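FMN-binding domain-containing protein (PDB 3O6U) is of unknown function but probably binds FMN. Local coordinates at residues 62-73 with 88-98. Residues are numbered along the deposited sequence; the frame is centred on the assembly and turned at random.
Sequences SGIGPAEYEPQL and ITGATSSSNQF
Helix 66-73 and helix 92-98, carrying Leu73 and Phe98, run roughly parallel, their axes crossing at -31° and 10.6 Å apart at closest approach. Leu73 lays its CB over the face of the Phe98 ring, 3.7 Å from the centroid and almost on its normal. Its CD2 turns to Ile88, whose CD1 lies 3.5 Å away and also reaches Gln72 CB. Ile88 opens a type II beta turn closed by Ala91, N-cap of helix 92-98. Ser95 ties this turn to the helix: OG accepts a nearly straight bond from Ile88 N and donates to Ala91 O, which Ser95 N approaches from the opposite face. Both helices lie within the family's FMN-binding domain and pack on the sheet: Phe98 meets Tyr37 edge-to-face, and Glu39 of the same strand 32-41 links the segments by hydrogen bonds to Tyr69 OH and Ser94 OG. With CG between backbone N and carbonyl carbon (chi1 66°), the Tyr69 ring folds back over Pro66 CA, bringing CD2 3.4 Å from Ala91 CB. At the end of helix 52-62, poorly ordered Ser62 OG donates to Gly90 O over 2.8 Å, accepts from Ile64 N in an ST turn, and is also hydrogen-bonded to Met58 O.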
loop_
_atom_site.group_PDB
_atom_site.type_symbol
_atom_site.label_atom_id
_atom_site.label_comp_id
_atom_site.label_asym_id
_atom_site.label_seq_id
_atom_site.Cartn_x
_atom_site.Cartn_y
_atom_site.Cartn_z
ATOM N N SER A 62 -10.636 13.567 -9.957
ATOM C CA SER A 62 -9.975 14.151 -8.795
ATOM C C SER A 62 -8.656 14.804 -9.118
ATOM O O SER A 62 -8.146 15.591 -8.330
ATOM C CB SER A 62 -9.694 13.040 -7.779
ATOM O OG SER A 62 -8.536 12.303 -8.169
ATOM N N GLY A 63 -8.093 14.435 -10.264
ATOM C CA GLY A 63 -6.796 14.949 -10.670
ATOM C C GLY A 63 -5.626 13.986 -10.438
ATOM O O GLY A 63 -4.476 14.368 -10.686
ATOM N N ILE A 64 -5.891 12.753 -9.981
ATOM C CA ILE A 64 -4.805 11.795 -9.717
ATOM C C ILE A 64 -5.217 10.325 -9.523
ATOM O O ILE A 64 -6.135 10.016 -8.764
ATOM C CB ILE A 64 -3.928 12.261 -8.466
ATOM C CG1 ILE A 64 -2.579 11.538 -8.471
ATOM C CG2 ILE A 64 -4.638 11.998 -7.148
ATOM C CD1 ILE A 64 -1.751 11.773 -7.210
ATOM N N GLY A 65 -4.504 9.448 -10.232
ATOM C CA GLY A 65 -4.729 8.008 -10.186
ATOM C C GLY A 65 -3.585 7.173 -9.607
ATOM O O GLY A 65 -2.490 7.683 -9.328
ATOM N N PRO A 66 -3.826 5.840 -9.514
ATOM C CA PRO A 66 -2.856 4.869 -8.967
ATOM C C PRO A 66 -1.439 4.958 -9.500
ATOM O O PRO A 66 -0.470 4.862 -8.743
ATOM C CB PRO A 66 -3.495 3.509 -9.301
ATOM C CG PRO A 66 -4.921 3.827 -9.679
ATOM C CD PRO A 66 -4.886 5.184 -10.284
ATOM N N ALA A 67 -1.362 5.126 -10.803
ATOM C CA ALA A 67 -0.109 5.266 -11.524
ATOM C C ALA A 67 0.728 6.353 -10.862
ATOM O O ALA A 67 1.945 6.236 -10.786
ATOM C CB ALA A 67 -0.390 5.588 -12.976
ATOM N N GLU A 68 0.057 7.400 -10.390
ATOM C CA GLU A 68 0.717 8.460 -9.648
ATOM C C GLU A 68 0.703 8.236 -8.115
ATOM O O GLU A 68 1.764 8.280 -7.485
ATOM C CB GLU A 68 0.051 9.815 -9.923
ATOM C CG GLU A 68 -0.406 9.960 -11.360
ATOM C CD GLU A 68 -0.722 11.390 -11.758
ATOM O OE1 GLU A 68 -1.781 11.915 -11.341
ATOM O OE2 GLU A 68 0.099 11.992 -12.489
ATOM N N TYR A 69 -0.464 7.977 -7.510
ATOM C CA TYR A 69 -0.469 7.890 -6.053
ATOM C C TYR A 69 0.237 6.719 -5.419
ATOM O O TYR A 69 0.819 6.892 -4.342
ATOM C CB TYR A 69 -1.896 8.077 -5.432
ATOM C CG TYR A 69 -2.955 7.025 -5.703
ATOM C CD1 TYR A 69 -2.834 5.720 -5.225
ATOM C CD2 TYR A 69 -4.115 7.356 -6.400
ATOM C CE1 TYR A 69 -3.843 4.780 -5.456
ATOM C CE2 TYR A 69 -5.102 6.435 -6.627
ATOM C CZ TYR A 69 -4.967 5.158 -6.160
ATOM O OH TYR A 69 -5.960 4.258 -6.454
ATOM N N GLU A 70 0.273 5.563 -6.087
ATOM C CA GLU A 70 0.901 4.404 -5.457
ATOM C C GLU A 70 2.383 4.570 -5.302
ATOM O O GLU A 70 2.931 4.249 -4.256
ATOM C CB GLU A 70 0.555 3.092 -6.190
ATOM C CG GLU A 70 -0.931 2.747 -6.120
ATOM C CD GLU A 70 -1.253 1.448 -6.811
ATOM O OE1 GLU A 70 -0.411 0.996 -7.625
ATOM O OE2 GLU A 70 -2.339 0.887 -6.553
ATOM N N PRO A 71 3.064 5.080 -6.340
ATOM C CA PRO A 71 4.505 5.240 -6.144
ATOM C C PRO A 71 4.764 6.370 -5.141
ATOM O O PRO A 71 5.769 6.346 -4.436
ATOM C CB PRO A 71 5.030 5.548 -7.541
ATOM C CG PRO A 71 3.932 5.083 -8.478
ATOM C CD PRO A 71 2.667 5.347 -7.730
ATOM N N GLN A 72 3.873 7.356 -5.060
ATOM C CA GLN A 72 4.061 8.419 -4.071
ATOM C C GLN A 72 3.956 7.882 -2.649
ATOM O O GLN A 72 4.810 8.186 -1.804
ATOM C CB GLN A 72 3.056 9.556 -4.278
ATOM C CG GLN A 72 3.437 10.395 -5.489
ATOM C CD GLN A 72 2.473 11.518 -5.788
ATOM O OE1 GLN A 72 1.875 12.104 -4.883
ATOM N NE2 GLN A 72 2.336 11.849 -7.073
ATOM N N LEU A 73 2.933 7.065 -2.395
ATOM C CA LEU A 73 2.718 6.494 -1.072
ATOM C C LEU A 73 3.926 5.664 -0.654
ATOM O O LEU A 73 4.370 5.714 0.506
ATOM C CB LEU A 73 1.436 5.655 -1.081
ATOM C CG LEU A 73 0.182 6.500 -1.334
ATOM C CD1 LEU A 73 -0.980 5.626 -1.710
ATOM C CD2 LEU A 73 -0.141 7.310 -0.096
ATOM N N ILE A 88 -2.899 11.908 0.303
ATOM C CA ILE A 88 -2.672 12.595 -0.959
ATOM C C ILE A 88 -4.002 13.124 -1.514
ATOM O O ILE A 88 -4.952 12.379 -1.771
ATOM C CB ILE A 88 -1.971 11.675 -2.002
ATOM C CG1 ILE A 88 -0.523 11.418 -1.577
ATOM C CG2 ILE A 88 -1.988 12.321 -3.382
ATOM C CD1 ILE A 88 0.056 10.129 -2.156
ATOM N N THR A 89 -4.049 14.439 -1.663
ATOM C CA THR A 89 -5.203 15.157 -2.181
ATOM C C THR A 89 -5.699 14.504 -3.464
ATOM O O THR A 89 -4.951 14.410 -4.436
ATOM C CB THR A 89 -4.817 16.616 -2.529
ATOM O OG1 THR A 89 -3.877 17.104 -1.560
ATOM C CG2 THR A 89 -6.053 17.511 -2.560
ATOM N N GLY A 90 -6.956 14.062 -3.449
ATOM C CA GLY A 90 -7.566 13.457 -4.620
ATOM C C GLY A 90 -7.477 11.945 -4.647
ATOM O O GLY A 90 -7.925 11.293 -5.597
ATOM N N ALA A 91 -6.896 11.393 -3.589
ATOM C CA ALA A 91 -6.709 9.950 -3.443
ATOM C C ALA A 91 -6.672 9.695 -1.949
ATOM O O ALA A 91 -5.755 9.048 -1.436
ATOM C CB ALA A 91 -5.367 9.514 -4.096
ATOM N N THR A 92 -7.679 10.217 -1.260
ATOM C CA THR A 92 -7.768 10.108 0.192
ATOM C C THR A 92 -8.075 8.698 0.646
ATOM O O THR A 92 -7.625 8.252 1.697
ATOM C CB THR A 92 -8.857 11.077 0.750
ATOM O OG1 THR A 92 -8.422 12.431 0.575
ATOM C CG2 THR A 92 -9.105 10.827 2.233
ATOM N N SER A 93 -8.849 8.003 -0.169
ATOM C CA SER A 93 -9.266 6.635 0.103
ATOM C C SER A 93 -8.052 5.705 0.144
ATOM O O SER A 93 -7.839 4.981 1.117
ATOM C CB SER A 93 -10.243 6.195 -0.991
ATOM O OG SER A 93 -11.132 5.213 -0.508
ATOM N N SER A 94 -7.255 5.735 -0.916
ATOM C CA SER A 94 -6.065 4.904 -0.989
ATOM C C SER A 94 -5.027 5.307 0.067
ATOM O O SER A 94 -4.347 4.454 0.645
ATOM C CB SER A 94 -5.492 4.987 -2.398
ATOM O OG SER A 94 -6.459 4.516 -3.325
ATOM N N SER A 95 -4.920 6.597 0.351
ATOM C CA SER A 95 -3.977 7.033 1.365
ATOM C C SER A 95 -4.341 6.392 2.703
ATOM O O SER A 95 -3.476 5.856 3.403
ATOM C CB SER A 95 -3.993 8.559 1.464
ATOM O OG SER A 95 -3.667 9.121 0.203
ATOM N N ASN A 96 -5.628 6.427 3.038
ATOM C CA ASN A 96 -6.109 5.840 4.288
ATOM C C ASN A 96 -5.968 4.316 4.256
ATOM O O ASN A 96 -5.499 3.720 5.221
ATOM C CB ASN A 96 -7.557 6.248 4.530
ATOM C CG ASN A 96 -7.692 7.705 4.979
ATOM O OD1 ASN A 96 -8.779 8.279 4.912
ATOM N ND2 ASN A 96 -6.598 8.295 5.455
ATOM N N GLN A 97 -6.393 3.676 3.170
ATOM C CA GLN A 97 -6.192 2.238 3.060
ATOM C C GLN A 97 -4.686 1.924 3.224
ATOM O O GLN A 97 -4.318 1.069 4.035
ATOM C CB GLN A 97 -6.700 1.741 1.707
ATOM C CG GLN A 97 -6.341 0.291 1.395
ATOM C CD GLN A 97 -7.196 -0.285 0.286
ATOM O OE1 GLN A 97 -8.229 -0.892 0.545
ATOM N NE2 GLN A 97 -6.786 -0.074 -0.953
ATOM N N PHE A 98 -3.826 2.628 2.474
ATOM C CA PHE A 98 -2.365 2.455 2.559
ATOM C C PHE A 98 -1.866 2.609 3.990
ATOM O O PHE A 98 -1.051 1.799 4.452
ATOM C CB PHE A 98 -1.629 3.483 1.679
ATOM C CG PHE A 98 -0.097 3.380 1.723
ATOM C CD1 PHE A 98 0.590 2.481 0.908
ATOM C CD2 PHE A 98 0.651 4.199 2.576
ATOM C CE1 PHE A 98 1.991 2.408 0.932
ATOM C CE2 PHE A 98 2.040 4.126 2.605
ATOM C CZ PHE A 98 2.713 3.225 1.783
#